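Local atomic coordinates of superantigen-like protein SSL8 (Staphylococcus aureus, PDB entry 3R2T), a protein that has no established function but belongs to the staphylococcal superantigen-like toxins, secreted two-domain proteins that probably act on the host immune system. Residues S203-D215 / I236-K249. Residues are numbered along the deposited sequence; the frame is centred on the assembly and turned at random.
Sequences SADKGRIVINMKD and INSEQIKNIEVNLK
Asn212 and Asn243 form a hydrogen-bonded pair of the antiparallel strands 207-213 and 241-248, and their amides also meet. Asn212 ND2 donates to Asn243 OD1 at 2.9 Å, in the plane of both amides although these are turned 76° apart. With chi1 at 60°, Asn243 holds CG between its own N and carbonyl carbon, which brings OD1 over to Asn212. A water accepts from Asn212 ND2 and donates weakly to Glu245 OE2. In the backbone, Asn212 O accepts from both Lys242 N (2.7 Å) and Asn243 N (3.2 Å), a classic beta bulge.

The other face is aliphatic: Ile209 and Ile244 lie side by side, CG2 to CG2 at 4.0 Å, and Ile211 CG2 touches Ile241 CG2, the two side chains crossing at a slant. Helix 182-197 covers Ile209 and Ile211, as in a beta-grasp domain. Past the bulge, Met213 bends at chi2 and chi3, folding CE back to 3.6 Å from Ile236 CG2. Lys214 instead runs extended across Glu239; its NZ bonds Glu239 O almost straight along the carbonyl and bridges to OE2 (3.1 Å) from above the carboxylate plane.

The chemistry thus divides two interior strands by face: mostly amides and charges, with Val210 among them, against helix-covered hydrocarbon.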
# COMPACT_ATOMS: atom_id res chain seq x y z
N SER A 203 -2.15 19.44 -23.59
CA SER A 203 -3.25 20.27 -24.11
C SER A 203 -4.08 20.78 -22.93
O SER A 203 -4.23 21.99 -22.72
CB SER A 203 -4.11 19.48 -25.09
OG SER A 203 -5.13 20.29 -25.65
N ALA A 204 -4.64 19.84 -22.18
CA ALA A 204 -5.42 20.14 -20.99
C ALA A 204 -4.55 19.56 -19.90
O ALA A 204 -4.01 18.47 -20.06
CB ALA A 204 -6.77 19.46 -21.03
N ASP A 205 -4.42 20.28 -18.80
CA ASP A 205 -3.53 19.86 -17.72
C ASP A 205 -4.16 20.02 -16.33
O ASP A 205 -3.93 19.22 -15.42
CB ASP A 205 -2.29 20.75 -17.82
CG ASP A 205 -1.10 20.20 -17.10
OD1 ASP A 205 0.03 20.66 -17.41
OD2 ASP A 205 -1.26 19.29 -16.26
N LYS A 206 -4.95 21.07 -16.17
CA LYS A 206 -5.58 21.38 -14.92
C LYS A 206 -7.07 21.45 -15.17
O LYS A 206 -7.51 21.37 -16.30
CB LYS A 206 -5.06 22.73 -14.42
CG LYS A 206 -3.54 22.78 -14.23
CD LYS A 206 -3.03 24.12 -13.72
CE LYS A 206 -1.52 24.04 -13.47
NZ LYS A 206 -0.92 25.32 -12.98
N GLY A 207 -7.84 21.60 -14.10
CA GLY A 207 -9.28 21.68 -14.22
C GLY A 207 -10.00 20.94 -13.11
O GLY A 207 -9.42 20.63 -12.06
N ARG A 208 -11.27 20.65 -13.34
CA ARG A 208 -12.08 19.96 -12.35
C ARG A 208 -13.28 19.26 -12.96
O ARG A 208 -13.71 19.59 -14.06
CB ARG A 208 -12.63 20.95 -11.32
CG ARG A 208 -13.48 22.06 -11.94
CD ARG A 208 -14.22 22.88 -10.88
NE ARG A 208 -14.93 24.03 -11.44
CZ ARG A 208 -15.82 24.78 -10.77
NH1 ARG A 208 -16.16 24.49 -9.51
NH2 ARG A 208 -16.39 25.82 -11.38
N ILE A 209 -13.80 18.30 -12.20
CA ILE A 209 -14.99 17.57 -12.55
C ILE A 209 -15.95 17.91 -11.43
O ILE A 209 -15.57 17.81 -10.26
CB ILE A 209 -14.78 16.04 -12.52
CG1 ILE A 209 -13.62 15.62 -13.41
CG2 ILE A 209 -16.10 15.29 -12.89
CD1 ILE A 209 -13.24 14.15 -13.21
N VAL A 210 -17.17 18.31 -11.79
CA VAL A 210 -18.18 18.64 -10.80
C VAL A 210 -19.41 17.78 -11.06
O VAL A 210 -20.00 17.83 -12.15
CB VAL A 210 -18.61 20.11 -10.88
CG1 VAL A 210 -19.78 20.40 -9.90
CG2 VAL A 210 -17.45 21.01 -10.57
N ILE A 211 -19.81 17.01 -10.06
CA ILE A 211 -20.99 16.16 -10.15
C ILE A 211 -22.10 16.88 -9.39
O ILE A 211 -21.99 17.09 -8.19
CB ILE A 211 -20.72 14.76 -9.56
CG1 ILE A 211 -19.57 14.08 -10.33
CG2 ILE A 211 -21.98 13.88 -9.60
CD1 ILE A 211 -18.99 12.84 -9.64
N ASN A 212 -23.14 17.29 -10.09
CA ASN A 212 -24.25 18.00 -9.47
C ASN A 212 -25.40 17.04 -9.19
O ASN A 212 -25.80 16.30 -10.08
CB ASN A 212 -24.70 19.16 -10.37
CG ASN A 212 -23.69 20.29 -10.41
OD1 ASN A 212 -23.33 20.84 -9.37
ND2 ASN A 212 -23.25 20.66 -11.61
N MET A 213 -25.92 17.07 -7.96
CA MET A 213 -27.02 16.20 -7.51
C MET A 213 -28.35 16.94 -7.55
O MET A 213 -28.38 18.16 -7.55
CB MET A 213 -26.75 15.73 -6.09
CG MET A 213 -25.33 15.15 -5.86
SD MET A 213 -24.97 13.75 -6.94
CE MET A 213 -26.22 12.60 -6.32
N LYS A 214 -29.46 16.21 -7.59
CA LYS A 214 -30.78 16.83 -7.64
C LYS A 214 -31.07 17.66 -6.41
O LYS A 214 -31.77 18.63 -6.52
CB LYS A 214 -31.89 15.80 -7.90
CG LYS A 214 -31.78 15.19 -9.30
CD LYS A 214 -32.87 14.18 -9.58
CE LYS A 214 -32.69 13.55 -10.96
NZ LYS A 214 -33.65 12.40 -11.15
N ASP A 215 -30.52 17.31 -5.25
CA ASP A 215 -30.72 18.10 -4.03
C ASP A 215 -29.74 19.31 -3.94
O ASP A 215 -29.65 19.94 -2.90
CB ASP A 215 -30.57 17.22 -2.78
CG ASP A 215 -29.14 16.74 -2.55
OD1 ASP A 215 -28.21 17.22 -3.24
OD2 ASP A 215 -28.95 15.89 -1.67
N ILE A 236 -22.36 7.15 -4.55
CA ILE A 236 -23.39 8.05 -5.02
C ILE A 236 -24.59 7.32 -5.65
O ILE A 236 -24.42 6.36 -6.43
CB ILE A 236 -22.77 8.97 -6.09
CG1 ILE A 236 -21.54 9.69 -5.51
CG2 ILE A 236 -23.76 9.97 -6.59
CD1 ILE A 236 -20.77 10.48 -6.56
N ASN A 237 -25.79 7.78 -5.31
CA ASN A 237 -27.04 7.25 -5.88
C ASN A 237 -27.19 7.85 -7.29
O ASN A 237 -27.55 9.01 -7.44
CB ASN A 237 -28.22 7.65 -4.97
CG ASN A 237 -29.56 7.23 -5.53
OD1 ASN A 237 -29.66 6.84 -6.69
ND2 ASN A 237 -30.61 7.34 -4.71
N SER A 238 -26.89 7.05 -8.31
CA SER A 238 -26.91 7.51 -9.70
C SER A 238 -28.23 8.16 -10.14
O SER A 238 -28.22 9.06 -10.96
CB SER A 238 -26.52 6.38 -10.67
OG SER A 238 -27.44 5.31 -10.61
N GLU A 239 -29.35 7.71 -9.59
CA GLU A 239 -30.63 8.30 -9.95
C GLU A 239 -30.68 9.78 -9.52
O GLU A 239 -31.37 10.60 -10.13
CB GLU A 239 -31.76 7.50 -9.32
CG GLU A 239 -33.17 7.95 -9.70
CD GLU A 239 -33.67 9.11 -8.87
OE1 GLU A 239 -33.40 9.12 -7.65
OE2 GLU A 239 -34.38 9.98 -9.44
N GLN A 240 -29.91 10.13 -8.50
CA GLN A 240 -29.92 11.48 -7.98
C GLN A 240 -28.91 12.43 -8.62
O GLN A 240 -28.83 13.56 -8.21
CB GLN A 240 -29.77 11.45 -6.46
CG GLN A 240 -31.04 10.91 -5.74
CD GLN A 240 -32.20 11.86 -5.84
OE1 GLN A 240 -32.07 13.03 -5.52
NE2 GLN A 240 -33.36 11.36 -6.26
N ILE A 241 -28.14 11.96 -9.60
CA ILE A 241 -27.17 12.84 -10.28
C ILE A 241 -27.93 13.65 -11.31
O ILE A 241 -28.57 13.08 -12.19
CB ILE A 241 -26.09 12.04 -11.02
CG1 ILE A 241 -25.21 11.28 -10.02
CG2 ILE A 241 -25.24 12.96 -11.87
CD1 ILE A 241 -24.18 10.37 -10.68
N LYS A 242 -27.90 14.98 -11.19
CA LYS A 242 -28.56 15.87 -12.14
C LYS A 242 -27.73 16.05 -13.42
O LYS A 242 -28.25 16.02 -14.52
CB LYS A 242 -28.80 17.24 -11.53
CG LYS A 242 -29.74 18.12 -12.38
CD LYS A 242 -30.06 19.44 -11.67
CE LYS A 242 -31.27 20.15 -12.31
NZ LYS A 242 -31.64 21.41 -11.58
N ASN A 243 -26.45 16.31 -13.26
CA ASN A 243 -25.55 16.49 -14.40
C ASN A 243 -24.11 16.43 -13.94
O ASN A 243 -23.83 16.39 -12.73
CB ASN A 243 -25.84 17.80 -15.18
CG ASN A 243 -25.69 19.03 -14.32
OD1 ASN A 243 -24.61 19.33 -13.81
ND2 ASN A 243 -26.78 19.78 -14.15
N ILE A 244 -23.20 16.40 -14.89
CA ILE A 244 -21.78 16.36 -14.59
C ILE A 244 -21.12 17.38 -15.50
O ILE A 244 -21.41 17.41 -16.70
CB ILE A 244 -21.21 14.98 -14.85
CG1 ILE A 244 -22.00 13.92 -14.05
CG2 ILE A 244 -19.70 14.93 -14.53
CD1 ILE A 244 -21.72 12.50 -14.43
N GLU A 245 -20.27 18.23 -14.95
CA GLU A 245 -19.61 19.25 -15.72
C GLU A 245 -18.10 19.21 -15.51
O GLU A 245 -17.60 19.10 -14.39
CB GLU A 245 -20.16 20.64 -15.35
CG GLU A 245 -19.44 21.78 -16.06
CD GLU A 245 -20.09 23.15 -15.82
OE1 GLU A 245 -19.36 24.17 -15.81
OE2 GLU A 245 -21.32 23.21 -15.61
N VAL A 246 -17.38 19.28 -16.61
CA VAL A 246 -15.93 19.32 -16.57
C VAL A 246 -15.46 20.66 -17.10
O VAL A 246 -15.97 21.13 -18.13
CB VAL A 246 -15.34 18.19 -17.45
CG1 VAL A 246 -13.84 18.33 -17.58
CG2 VAL A 246 -15.73 16.83 -16.91
N ASN A 247 -14.54 21.30 -16.38
CA ASN A 247 -13.92 22.55 -16.82
C ASN A 247 -12.42 22.31 -17.01
O ASN A 247 -11.71 22.01 -16.05
CB ASN A 247 -14.22 23.70 -15.87
CG ASN A 247 -15.59 24.32 -16.13
OD1 ASN A 247 -15.73 25.13 -17.04
ND2 ASN A 247 -16.58 23.94 -15.35
N LEU A 248 -11.97 22.42 -18.25
CA LEU A 248 -10.56 22.21 -18.57
C LEU A 248 -9.82 23.53 -18.65
O LEU A 248 -10.38 24.55 -19.08
CB LEU A 248 -10.44 21.51 -19.93
CG LEU A 248 -11.12 20.15 -20.07
CD1 LEU A 248 -10.99 19.65 -21.51
CD2 LEU A 248 -10.52 19.15 -19.09
N LYS A 249 -8.55 23.52 -18.23
CA LYS A 249 -7.71 24.71 -18.31
C LYS A 249 -6.21 24.37 -18.46
O LYS A 249 -5.79 23.21 -18.27
CB LYS A 249 -7.98 25.65 -17.13
CG LYS A 249 -7.82 25.04 -15.74
CD LYS A 249 -8.35 25.96 -14.62
CE LYS A 249 -7.60 27.31 -14.50
NZ LYS A 249 -7.87 28.29 -15.60
OXT LYS A 249 -5.39 25.24 -18.81
O HOH W 1 -21.51 22.63 -12.42